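Side-chain contacts in PTS system, nitrogen regulatory IIA protein (Neisseria meningitidis, PDB 2A0J), which probably takes part in phosphoryl transfer as an EIIA-type component of the phosphotransferase system, in a branch linked to nitrogen regulation: residues I7-L10 and S11-V14; G20-K23 and R24-E28; A29-L32 and L33-E36; A50-K53 and L54-G58; S125-S128 and I129-S132. All coordinates share one frame; numbering follows the deposited sequence.

Interaction 1: residues I7-L10 and S11-V14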
loop_
_atom_site.group_PDB
_atom_site.type_symbol
_atom_site.label_atom_id
_atom_site.label_comp_id
_atom_site.label_asym_id
_atom_site.label_seq_id
_atom_site.Cartn_x
_atom_site.Cartn_y
_atom_site.Cartn_z
ATOM N N ILE A 7 -10.271 -0.626 -7.141
ATOM C CA ILE A 7 -9.791 -0.365 -5.795
ATOM C C ILE A 7 -8.737 0.737 -5.758
ATOM O O ILE A 7 -8.475 1.319 -4.704
ATOM C CB ILE A 7 -9.251 -1.684 -5.154
ATOM C CG1 ILE A 7 -10.197 -2.118 -4.029
ATOM C CG2 ILE A 7 -7.819 -1.517 -4.637
ATOM C CD1 ILE A 7 -11.649 -2.278 -4.465
ATOM N N LEU A 8 -8.155 1.047 -6.914
ATOM C CA LEU A 8 -7.121 2.074 -6.976
ATOM C C LEU A 8 -7.392 3.248 -7.934
ATOM O O LEU A 8 -6.856 3.292 -9.038
ATOM C CB LEU A 8 -5.775 1.421 -7.331
ATOM C CG LEU A 8 -4.499 2.238 -7.096
ATOM C CD1 LEU A 8 -4.313 2.461 -5.604
ATOM C CD2 LEU A 8 -3.293 1.510 -7.668
ATOM N N PRO A 9 -8.249 4.204 -7.529
ATOM C CA PRO A 9 -8.514 5.342 -8.408
ATOM C C PRO A 9 -7.308 6.282 -8.357
ATOM O O PRO A 9 -6.451 6.152 -7.486
ATOM C CB PRO A 9 -9.761 5.966 -7.794
ATOM C CG PRO A 9 -9.586 5.687 -6.360
ATOM C CD PRO A 9 -9.148 4.241 -6.365
ATOM N N LEU A 10 -7.240 7.222 -9.289
ATOM C CA LEU A 10 -6.127 8.163 -9.338
ATOM C C LEU A 10 -6.084 9.035 -8.085
ATOM O O LEU A 10 -5.030 9.550 -7.714
ATOM C CB LEU A 10 -6.248 9.032 -10.591
ATOM C CG LEU A 10 -6.228 8.227 -11.897
ATOM C CD1 LEU A 10 -6.599 9.114 -13.076
ATOM C CD2 LEU A 10 -4.850 7.635 -12.094
ATOM N N SER A 11 -7.237 9.191 -7.436
ATOM C CA SER A 11 -7.345 9.985 -6.214
ATOM C C SER A 11 -6.677 9.285 -5.015
ATOM O O SER A 11 -6.492 9.896 -3.965
ATOM C CB SER A 11 -8.818 10.240 -5.882
ATOM O OG SER A 11 -9.458 9.032 -5.505
ATOM N N HIS A 12 -6.335 8.007 -5.176
ATOM C CA HIS A 12 -5.689 7.232 -4.108
ATOM C C HIS A 12 -4.204 6.972 -4.384
ATOM O O HIS A 12 -3.601 6.084 -3.781
ATOM C CB HIS A 12 -6.401 5.888 -3.914
ATOM C CG HIS A 12 -7.760 6.000 -3.290
ATOM N ND1 HIS A 12 -8.593 4.914 -3.122
ATOM C CD2 HIS A 12 -8.433 7.068 -2.801
ATOM C CE1 HIS A 12 -9.720 5.311 -2.559
ATOM N NE2 HIS A 12 -9.648 6.614 -2.355
ATOM N N ILE A 13 -3.629 7.758 -5.292
ATOM C CA ILE A 13 -2.227 7.633 -5.671
ATOM C C ILE A 13 -1.454 8.918 -5.384
ATOM O O ILE A 13 -1.894 10.001 -5.755
ATOM C CB ILE A 13 -2.107 7.305 -7.163
ATOM C CG1 ILE A 13 -2.802 5.969 -7.444
ATOM C CG2 ILE A 13 -0.639 7.292 -7.584
ATOM C CD1 ILE A 13 -2.898 5.623 -8.906
ATOM N N VAL A 14 -0.312 8.785 -4.707
ATOM C CA VAL A 14 0.557 9.919 -4.364
ATOM C C VAL A 14 1.913 9.640 -5.021
ATOM O O VAL A 14 2.514 8.588 -4.793
ATOM C CB VAL A 14 0.743 10.053 -2.823
ATOM C CG1 VAL A 14 1.628 11.250 -2.497
ATOM C CG2 VAL A 14 -0.601 10.207 -2.148
#
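Pro9 and His12 touch across a tight turn, where the chain leaves the loop after helix 3-7 and enters strand 13-17. The turn is closed by the backbone N-H of His12, which bonds to Pro9 O at 3.0 Å with an N-H...O angle of 158°. The donor stands well above the carbonyl plane, 56° out of it. One residue further on, Ile13 N reaches Leu10 O in a second, weak bond, and Leu10 and Ser11 between them have 3-10 geometry.

The proline ring lies over one face of the His12 imidazole. Pro9 CG sits 3.6 Å from the ring centroid in a CH-pi contact, displaced toward the rim, while Pro9 CD comes to 3.4 Å from His12 ND1. With chi1 at -71°, His12 CG lies beside its own backbone N and opposite the carbonyl carbon, a setting that turns one face of the ring to Pro9. The same Pro9 CG also meets Ser11 OG at 3.5 Å.

This turn starts an outermost strand of the mixed four-stranded sheet: His12 and Val14 both make backbone hydrogen bonds to Phe80 of the neighbouring parallel strand 77-83. On another side of the turn the contact is apolar. Leu8 and Ile13 cross at about a right angle, Leu8 CG lying 4.1 Å from Ile13 CG1, and Leu10 CD2 meets Ile13 CD1 at 4.2 Å. Helix 139-146 packs against this leucine and isoleucine group, with Leu146 on Leu8 and Arg143 on Leu10 and Ile13; Arg143 NE also bonds to Leu8 O.

Interaction 2: residues G20-K23 and R24-E28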
loop_
_atom_site.group_PDB
_atom_site.type_symbol
_atom_site.label_atom_id
_atom_site.label_comp_id
_atom_site.label_asym_id
_atom_site.label_seq_id
_atom_site.Cartn_x
_atom_site.Cartn_y
_atom_site.Cartn_z
ATOM N N GLY A 20 9.146 11.460 6.575
ATOM C CA GLY A 20 10.337 11.096 7.325
ATOM C C GLY A 20 10.319 9.758 8.045
ATOM O O GLY A 20 11.339 9.072 8.097
ATOM N N SER A 21 9.180 9.373 8.607
ATOM C CA SER A 21 9.119 8.105 9.317
ATOM C C SER A 21 8.012 7.193 8.818
ATOM O O SER A 21 7.097 7.628 8.111
ATOM C CB SER A 21 8.937 8.345 10.812
ATOM O OG SER A 21 7.706 8.995 11.072
ATOM N N LYS A 22 8.121 5.921 9.199
ATOM C CA LYS A 22 7.160 4.882 8.842
ATOM C C LYS A 22 5.851 5.169 9.579
ATOM O O LYS A 22 4.767 4.821 9.115
ATOM C CB LYS A 22 7.721 3.520 9.254
ATOM C CG LYS A 22 6.955 2.317 8.742
ATOM C CD LYS A 22 7.623 1.053 9.249
ATOM C CE LYS A 22 6.970 -0.194 8.707
ATOM N NZ LYS A 22 7.678 -1.419 9.180
ATOM N N LYS A 23 5.976 5.808 10.734
ATOM C CA LYS A 23 4.834 6.188 11.555
ATOM C C LYS A 23 4.083 7.279 10.792
ATOM O O LYS A 23 2.850 7.266 10.700
ATOM C CB LYS A 23 5.338 6.727 12.898
ATOM C CG LYS A 23 4.308 7.416 13.771
ATOM C CD LYS A 23 3.720 6.462 14.795
ATOM C CE LYS A 23 2.831 7.200 15.785
ATOM N NZ LYS A 23 3.584 8.238 16.545
ATOM N N ARG A 24 4.849 8.206 10.225
ATOM C CA ARG A 24 4.302 9.323 9.462
ATOM C C ARG A 24 3.581 8.780 8.233
ATOM O O ARG A 24 2.440 9.144 7.950
ATOM C CB ARG A 24 5.442 10.254 9.038
ATOM C CG ARG A 24 5.046 11.700 8.778
ATOM C CD ARG A 24 3.998 11.824 7.687
ATOM N NE ARG A 24 2.755 12.393 8.202
ATOM C CZ ARG A 24 2.610 13.656 8.589
ATOM N NH1 ARG A 24 3.634 14.499 8.517
ATOM N NH2 ARG A 24 1.442 14.075 9.060
ATOM N N LEU A 25 4.264 7.902 7.508
ATOM C CA LEU A 25 3.716 7.283 6.315
ATOM C C LEU A 25 2.370 6.603 6.626
ATOM O O LEU A 25 1.408 6.707 5.855
ATOM C CB LEU A 25 4.728 6.259 5.788
ATOM C CG LEU A 25 4.501 5.530 4.463
ATOM C CD1 LEU A 25 4.418 6.523 3.318
ATOM C CD2 LEU A 25 5.650 4.559 4.231
ATOM N N PHE A 26 2.302 5.908 7.760
ATOM C CA PHE A 26 1.072 5.220 8.146
ATOM C C PHE A 26 -0.044 6.195 8.521
ATOM O O PHE A 26 -1.222 5.918 8.290
ATOM C CB PHE A 26 1.337 4.241 9.303
ATOM C CG PHE A 26 1.750 2.858 8.852
ATOM C CD1 PHE A 26 2.933 2.657 8.156
ATOM C CD2 PHE A 26 0.948 1.756 9.125
ATOM C CE1 PHE A 26 3.312 1.379 7.736
ATOM C CE2 PHE A 26 1.318 0.475 8.709
ATOM C CZ PHE A 26 2.499 0.287 8.015
ATOM N N GLU A 27 0.315 7.332 9.103
ATOM C CA GLU A 27 -0.699 8.317 9.464
ATOM C C GLU A 27 -1.343 8.874 8.205
ATOM O O GLU A 27 -2.560 8.998 8.124
ATOM C CB GLU A 27 -0.086 9.448 10.285
ATOM C CG GLU A 27 0.170 9.068 11.732
ATOM C CD GLU A 27 0.822 10.180 12.519
ATOM O OE1 GLU A 27 0.973 10.022 13.746
ATOM O OE2 GLU A 27 1.189 11.209 11.912
ATOM N N GLU A 28 -0.516 9.191 7.216
ATOM C CA GLU A 28 -1.004 9.716 5.954
ATOM C C GLU A 28 -1.898 8.700 5.235
ATOM O O GLU A 28 -2.814 9.078 4.499
ATOM C CB GLU A 28 0.178 10.093 5.058
ATOM C CG GLU A 28 0.152 11.543 4.593
ATOM C CD GLU A 28 -1.080 11.873 3.769
ATOM O OE1 GLU A 28 -1.214 11.344 2.645
ATOM O OE2 GLU A 28 -1.918 12.662 4.250
#
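The phenyl ring of Phe26 lies alongside the aliphatic chain of Lys22, one helical turn earlier, both side chains pointing the same way. Lys22 CG meets the ring at Phe26 CE1, 3.9 Å away, and Lys22 O approaches it obliquely, 3.0 Å from Phe26 CD1. A second aromatic, Phe49 of helix 41-52, packs edge-to-face with the Phe26 ring.

Lys22 is extended throughout, its CG opposite the backbone N (chi1 -170°), and this carries the ammonium past the phenyl ring to partners beyond the helix. There NZ forms a salt bridge with Glu52, a hydrogen bond to Phe89 O and a cation-pi contact with the Phe89 ring.

Lys22 and Phe26 stand at the start of helix 22-33, for which Ser21 is the N-cap. Ser21 OG accepts from Arg24 N at 3.1 Å, with an N-H...O angle of 148°, the capping bond of the helix start. Its chi1 of 63° places the hydroxyl between its own N and carbonyl carbon, facing the helix start. Ser21 O takes Leu25 N at 2.9 Å, and the next two bonds run from Phe26 N to Lys22 O and from Glu27 N to Lys23 O.

On the helix flank that carries Lys23 and Glu27, these two side chains cross and their charges attract at a distance: Lys23 NZ is 4.2 Å from Glu27 OE1, too long for a salt bridge, and Lys23 CE is slightly closer at 3.9 Å.

Interaction 3: residues A29-L32 and L33-E36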
loop_
_atom_site.group_PDB
_atom_site.type_symbol
_atom_site.label_atom_id
_atom_site.label_comp_id
_atom_site.label_asym_id
_atom_site.label_seq_id
_atom_site.Cartn_x
_atom_site.Cartn_y
_atom_site.Cartn_z
ATOM N N ALA A 29 -1.630 7.412 5.441
ATOM C CA ALA A 29 -2.421 6.362 4.810
ATOM C C ALA A 29 -3.825 6.340 5.409
ATOM O O ALA A 29 -4.812 6.225 4.681
ATOM C CB ALA A 29 -1.747 5.008 4.992
ATOM N N GLY A 30 -3.911 6.459 6.733
ATOM C CA GLY A 30 -5.208 6.468 7.383
ATOM C C GLY A 30 -6.088 7.548 6.777
ATOM O O GLY A 30 -7.292 7.365 6.583
ATOM N N LEU A 31 -5.471 8.681 6.470
ATOM C CA LEU A 31 -6.173 9.812 5.874
ATOM C C LEU A 31 -6.701 9.498 4.471
ATOM O O LEU A 31 -7.836 9.832 4.140
ATOM C CB LEU A 31 -5.239 11.027 5.843
ATOM C CG LEU A 31 -5.067 11.643 7.234
ATOM C CD1 LEU A 31 -3.906 12.636 7.256
ATOM C CD2 LEU A 31 -6.388 12.311 7.637
ATOM N N LEU A 32 -5.877 8.842 3.657
ATOM C CA LEU A 32 -6.260 8.476 2.298
ATOM C C LEU A 32 -7.417 7.474 2.257
ATOM O O LEU A 32 -8.311 7.579 1.416
ATOM C CB LEU A 32 -5.057 7.881 1.561
ATOM C CG LEU A 32 -3.858 8.789 1.284
ATOM C CD1 LEU A 32 -2.763 7.982 0.618
ATOM C CD2 LEU A 32 -4.282 9.942 0.404
ATOM N N LEU A 33 -7.395 6.500 3.162
ATOM C CA LEU A 33 -8.430 5.475 3.211
ATOM C C LEU A 33 -9.595 5.802 4.156
ATOM O O LEU A 33 -10.594 5.089 4.189
ATOM C CB LEU A 33 -7.797 4.136 3.595
ATOM C CG LEU A 33 -6.578 3.732 2.749
ATOM C CD1 LEU A 33 -6.216 2.302 3.076
ATOM C CD2 LEU A 33 -6.871 3.865 1.254
ATOM N N GLU A 34 -9.464 6.895 4.901
ATOM C CA GLU A 34 -10.481 7.346 5.848
ATOM C C GLU A 34 -11.904 7.490 5.288
ATOM O O GLU A 34 -12.115 7.970 4.174
ATOM C CB GLU A 34 -10.049 8.690 6.445
ATOM C CG GLU A 34 -11.052 9.316 7.399
ATOM C CD GLU A 34 -10.591 10.656 7.937
ATOM O OE1 GLU A 34 -11.283 11.208 8.816
ATOM O OE2 GLU A 34 -9.543 11.161 7.482
ATOM N N ARG A 35 -12.869 7.085 6.107
ATOM C CA ARG A 35 -14.304 7.141 5.810
ATOM C C ARG A 35 -14.813 6.427 4.565
ATOM O O ARG A 35 -15.878 5.819 4.602
ATOM C CB ARG A 35 -14.794 8.582 5.780
ATOM C CG ARG A 35 -16.301 8.669 5.652
ATOM C CD ARG A 35 -16.788 10.061 5.969
ATOM N NE ARG A 35 -16.139 11.053 5.121
ATOM C CZ ARG A 35 -16.302 12.363 5.250
ATOM N NH1 ARG A 35 -17.095 12.845 6.201
ATOM N NH2 ARG A 35 -15.673 13.189 4.429
ATOM N N GLU A 36 -14.089 6.511 3.458
ATOM C CA GLU A 36 -14.534 5.811 2.268
ATOM C C GLU A 36 -14.405 4.315 2.597
ATOM O O GLU A 36 -14.694 3.441 1.774
ATOM C CB GLU A 36 -13.679 6.212 1.058
ATOM C CG GLU A 36 -12.218 5.854 1.172
ATOM C CD GLU A 36 -11.947 4.420 0.790
ATOM O OE1 GLU A 36 -10.864 3.907 1.140
ATOM O OE2 GLU A 36 -12.815 3.809 0.129
#
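Leu33 ends helix 22-33, its backbone N-H bonded to Ala29 O at 3.0 Å, nearly in line with that carbonyl. Its CG is 3.6 Å from the same Ala29 O, and its CD2 branch turns toward Leu32, 4.4 Å from Leu32 CB. The buried end of Leu33 reaches Thr77 and Ala79 of strand 77-83, Ile102 and Leu104 of strand 97-106, and Val44 of helix 41-52.

Glu34 is where the backbone departs from helical angles. Its N-H makes a weak bond to Leu31 O at 3.4 Å, and its CB lies near Gly30 O. Fully extended from a CG opposite the backbone N (chi1 177°), the side chain runs beside Leu31 in the same direction, bringing Glu34 OE2 to 3.4 Å from Leu31 CD2. That contact sets a carboxylate oxygen against a methyl group, near His41, which both side chains touch.

Leu32 meets Leu33 mainly through its CB and its carbonyl group, with Leu33 CD2 3.8 Å from Leu32 C. The arrangement is that of a helix C-terminus, where Leu33 N still bonds to Ala29 O, Glu34 N also reaches Leu31 O weakly, and one leucine fastens the last turn to the sheet as the chain turns toward helix 41-52.

Interaction 4: residues A50-K53 and L54-G58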
loop_
_atom_site.group_PDB
_atom_site.type_symbol
_atom_site.label_atom_id
_atom_site.label_comp_id
_atom_site.label_asym_id
_atom_site.label_seq_id
_atom_site.Cartn_x
_atom_site.Cartn_y
_atom_site.Cartn_z
ATOM N N ALA A 50 -1.671 -2.682 13.603
ATOM C CA ALA A 50 -1.891 -3.887 14.386
ATOM C C ALA A 50 -1.187 -5.040 13.670
ATOM O O ALA A 50 -0.721 -5.998 14.296
ATOM C CB ALA A 50 -3.389 -4.169 14.507
ATOM N N ARG A 51 -1.104 -4.922 12.351
ATOM C CA ARG A 51 -0.472 -5.933 11.506
ATOM C C ARG A 51 1.039 -5.743 11.396
ATOM O O ARG A 51 1.801 -6.707 11.494
ATOM C CB ARG A 51 -1.093 -5.902 10.103
ATOM C CG ARG A 51 -0.353 -6.748 9.080
ATOM C CD ARG A 51 -0.301 -8.214 9.499
ATOM N NE ARG A 51 0.512 -9.000 8.577
ATOM C CZ ARG A 51 1.838 -8.934 8.505
ATOM N NH1 ARG A 51 2.523 -8.120 9.311
ATOM N NH2 ARG A 51 2.477 -9.669 7.608
ATOM N N GLU A 52 1.454 -4.497 11.182
ATOM C CA GLU A 52 2.866 -4.133 11.053
ATOM C C GLU A 52 3.571 -4.558 12.340
ATOM O O GLU A 52 4.763 -4.844 12.362
ATOM C CB GLU A 52 2.975 -2.614 10.850
ATOM C CG GLU A 52 4.213 -2.130 10.114
ATOM C CD GLU A 52 4.389 -2.768 8.744
ATOM O OE1 GLU A 52 3.379 -2.935 8.022
ATOM O OE2 GLU A 52 5.544 -3.089 8.382
ATOM N N LYS A 53 2.799 -4.603 13.418
ATOM C CA LYS A 53 3.291 -5.000 14.728
ATOM C C LYS A 53 3.840 -6.422 14.669
ATOM O O LYS A 53 4.839 -6.745 15.313
ATOM C CB LYS A 53 2.140 -4.934 15.724
ATOM C CG LYS A 53 2.542 -4.873 17.174
ATOM C CD LYS A 53 1.330 -4.560 18.049
ATOM C CE LYS A 53 0.611 -3.289 17.578
ATOM N NZ LYS A 53 1.535 -2.122 17.402
ATOM N N LEU A 54 3.172 -7.273 13.894
ATOM C CA LEU A 54 3.590 -8.659 13.754
ATOM C C LEU A 54 4.896 -8.777 12.984
ATOM O O LEU A 54 5.591 -9.780 13.087
ATOM C CB LEU A 54 2.510 -9.471 13.042
ATOM C CG LEU A 54 1.110 -9.523 13.655
ATOM C CD1 LEU A 54 0.346 -10.652 12.984
ATOM C CD2 LEU A 54 1.182 -9.755 15.164
ATOM N N GLY A 55 5.220 -7.748 12.207
ATOM C CA GLY A 55 6.445 -7.760 11.429
ATOM C C GLY A 55 6.312 -6.964 10.141
ATOM O O GLY A 55 5.220 -6.851 9.585
ATOM N N SER A 56 7.433 -6.426 9.668
ATOM C CA SER A 56 7.467 -5.627 8.450
ATOM C C SER A 56 6.771 -6.261 7.252
ATOM O O SER A 56 6.973 -7.439 6.936
ATOM C CB SER A 56 8.914 -5.311 8.064
ATOM O OG SER A 56 8.957 -4.429 6.950
ATOM N N THR A 57 5.955 -5.457 6.581
ATOM C CA THR A 57 5.231 -5.908 5.407
ATOM C C THR A 57 6.046 -5.583 4.175
ATOM O O THR A 57 5.534 -5.590 3.063
ATOM C CB THR A 57 3.836 -5.250 5.311
ATOM O OG1 THR A 57 3.934 -3.842 5.580
ATOM C CG2 THR A 57 2.897 -5.889 6.318
ATOM N N GLY A 58 7.327 -5.294 4.394
ATOM C CA GLY A 58 8.233 -5.006 3.299
ATOM C C GLY A 58 8.552 -6.308 2.588
ATOM O O GLY A 58 8.815 -7.325 3.231
#
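Glu52 and Thr57 brace the loop that leaves helix 41-52, beside His67 of strand 63-70, probably the phosphorylated histidine of this EIIA family. The carboxylate holds the returning chain by two hydrogen bonds. Thr57 OG1 donates to Glu52 OE1 at 2.7 Å, using the syn lone pair, and Thr57 N reaches Glu52 OE2 at 3.0 Å, also on the syn side but 28° out of the carboxylate plane. The bend at chi2 of Glu52 (56°) turns its carboxylate toward Thr57, so that both oxygens meet donors of that residue. OE2 is also the oxygen that takes Lys22 of helix 22-33.

Between the two residues the chain makes a type I beta turn from Glu52 to Gly55, with Gly55 N bonded to Glu52 O at 2.9 Å. Gly55 leaves the helical conformation at a positive phi of 150°, backbone angles that call for glycine. An ST turn follows, in which Ser56 OG accepts from Gly58 N; that hydroxyl is also bonded to Phe89 O.

Arg51, the residue before Glu52, spans the same bend with its guanidinium. Its NH1 donates to Gly55 O at 3.0 Å, the oxygen lying at the guanidinium edge and the donor in the carbonyl plane on a lone pair. Thr57 CG2 sits over one guanidinium face, 3.6 Å above its plane and displaced toward the rim. Arg51 and Thr57 both touch His67, and Thr57 has a backbone bond with Ile65.

Interaction 5: residues S125-S128 and I129-S132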
loop_
_atom_site.group_PDB
_atom_site.type_symbol
_atom_site.label_atom_id
_atom_site.label_comp_id
_atom_site.label_asym_id
_atom_site.label_seq_id
_atom_site.Cartn_x
_atom_site.Cartn_y
_atom_site.Cartn_z
ATOM N N SER A 125 8.255 -8.240 -7.691
ATOM C CA SER A 125 9.462 -9.058 -7.686
ATOM C C SER A 125 10.256 -8.858 -8.968
ATOM O O SER A 125 11.393 -9.316 -9.075
ATOM C CB SER A 125 9.105 -10.538 -7.533
ATOM O OG SER A 125 8.268 -10.971 -8.592
ATOM N N GLN A 126 9.653 -8.168 -9.933
ATOM C CA GLN A 126 10.295 -7.914 -11.221
ATOM C C GLN A 126 11.032 -6.592 -11.230
ATOM O O GLN A 126 10.439 -5.537 -10.998
ATOM C CB GLN A 126 9.260 -7.914 -12.338
ATOM C CG GLN A 126 8.537 -9.226 -12.504
ATOM C CD GLN A 126 7.608 -9.196 -13.690
ATOM O OE1 GLN A 126 8.013 -8.823 -14.794
ATOM N NE2 GLN A 126 6.356 -9.592 -13.478
ATOM N N LYS A 127 12.328 -6.656 -11.520
ATOM C CA LYS A 127 13.164 -5.468 -11.535
ATOM C C LYS A 127 12.658 -4.351 -12.447
ATOM O O LYS A 127 12.614 -3.187 -12.046
ATOM C CB LYS A 127 14.596 -5.840 -11.926
ATOM C CG LYS A 127 15.559 -4.666 -11.832
ATOM C CD LYS A 127 17.000 -5.103 -11.954
ATOM C CE LYS A 127 17.927 -3.912 -11.808
ATOM N NZ LYS A 127 17.703 -3.205 -10.519
ATOM N N SER A 128 12.277 -4.704 -13.670
ATOM C CA SER A 128 11.797 -3.710 -14.621
ATOM C C SER A 128 10.490 -3.044 -14.192
ATOM O O SER A 128 10.257 -1.888 -14.522
ATOM C CB SER A 128 11.647 -4.344 -16.006
ATOM O OG SER A 128 10.916 -5.548 -15.929
ATOM N N ILE A 129 9.639 -3.760 -13.462
ATOM C CA ILE A 129 8.387 -3.175 -12.997
ATOM C C ILE A 129 8.662 -2.150 -11.899
ATOM O O ILE A 129 8.052 -1.079 -11.870
ATOM C CB ILE A 129 7.421 -4.237 -12.438
ATOM C CG1 ILE A 129 6.849 -5.077 -13.586
ATOM C CG2 ILE A 129 6.298 -3.549 -11.647
ATOM C CD1 ILE A 129 5.937 -6.204 -13.132
ATOM N N ARG A 130 9.581 -2.483 -10.997
ATOM C CA ARG A 130 9.936 -1.574 -9.913
ATOM C C ARG A 130 10.635 -0.342 -10.479
ATOM O O ARG A 130 10.441 0.777 -9.996
ATOM C CB ARG A 130 10.860 -2.261 -8.900
ATOM C CG ARG A 130 10.260 -3.468 -8.190
ATOM C CD ARG A 130 11.144 -3.892 -7.023
ATOM N NE ARG A 130 12.539 -4.076 -7.415
ATOM C CZ ARG A 130 13.093 -5.247 -7.720
ATOM N NH1 ARG A 130 12.375 -6.366 -7.680
ATOM N NH2 ARG A 130 14.374 -5.297 -8.062
ATOM N N GLU A 131 11.452 -0.555 -11.507
ATOM C CA GLU A 131 12.171 0.539 -12.143
ATOM C C GLU A 131 11.212 1.520 -12.806
ATOM O O GLU A 131 11.430 2.729 -12.750
ATOM C CB GLU A 131 13.167 -0.005 -13.170
ATOM C CG GLU A 131 14.461 -0.509 -12.554
ATOM C CD GLU A 131 15.394 -1.132 -13.570
ATOM O OE1 GLU A 131 16.574 -1.362 -13.229
ATOM O OE2 GLU A 131 14.947 -1.398 -14.705
ATOM N N SER A 132 10.153 1.000 -13.428
ATOM C CA SER A 132 9.156 1.846 -14.079
ATOM C C SER A 132 8.390 2.661 -13.041
ATOM O O SER A 132 8.215 3.872 -13.199
ATOM C CB SER A 132 8.167 0.997 -14.880
ATOM O OG SER A 132 8.764 0.504 -16.059
HETATM O O HOH W 1 14.716 -8.312 -9.416
HETATM O O HOH W 2 15.551 -2.916 -8.217
#
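Gln126 is the N-cap of helix 127-135, and its carbonyl receives two amides: Arg130 N at 3.2 Å, nearly straight, and Ile129 N in a weak bond. Glu131 N to Lys127 O and Ser132 N to Ser128 O continue the helical pattern.

Arg130 folds back over the helix start. A bend at chi3 (-52°) lays its guanidinium over the backbone of the first turn, with Lys127 CA 3.6 Å above the plane on one face, toward the rim. NH1 is bonded to Phe124 O, the last residue of helix 110-124. NH2 donates to water 2 at 2.7 Å, and water 1 joins it weakly to Ser125 O.

Lys127 and Glu131, one turn apart, cross and form a salt bridge at the long end of the range, with Lys127 NZ 3.5 Å from Glu131 OE1. The methylene before the ammonium is nearer still, Lys127 CE lying 3.2 Å from the same oxygen. Water 2 also accepts weakly from NZ, and so stands between the lysine and the arginine.

On another side of the helix the amide of Gln126 lies against the end of Ile129, whose CD1 is 3.4 Å from Gln126 NE2 and 3.5 Å from Gln126 CD. Ile129 and Ser132 both touch Ile145 of helix 139-146.

The chemistry implies a solvent-side network: Glu131 probably offsets the charge of Lys127, water 2, firmly held by Arg130 NH2 and weakly by Lys127 NZ, lies between the two cations, and the arginine's bond to Phe124 O ties the two successive helices together.

The five contacts are local and follow one another along the chain; none encloses or crosses another. Interaction 1 closes the turn into edge strand 13-17. Interactions 2 and 3 adjoin at the beginning and end of helix 22-33, their centres about 13 Å apart, and interaction 3 comes back to interaction 1, where Val14 packs on Leu32 and His12 lies near Glu36. Interaction 4 closes the bend after helix 41-52 and touches interaction 2 through the Lys22 to Glu52 salt bridge, which joins two consecutive helices. Interaction 5, at the start of helix 127-135, stands apart, about 27 Å from interaction 3 between centres, on the opposite side of the chain's centre.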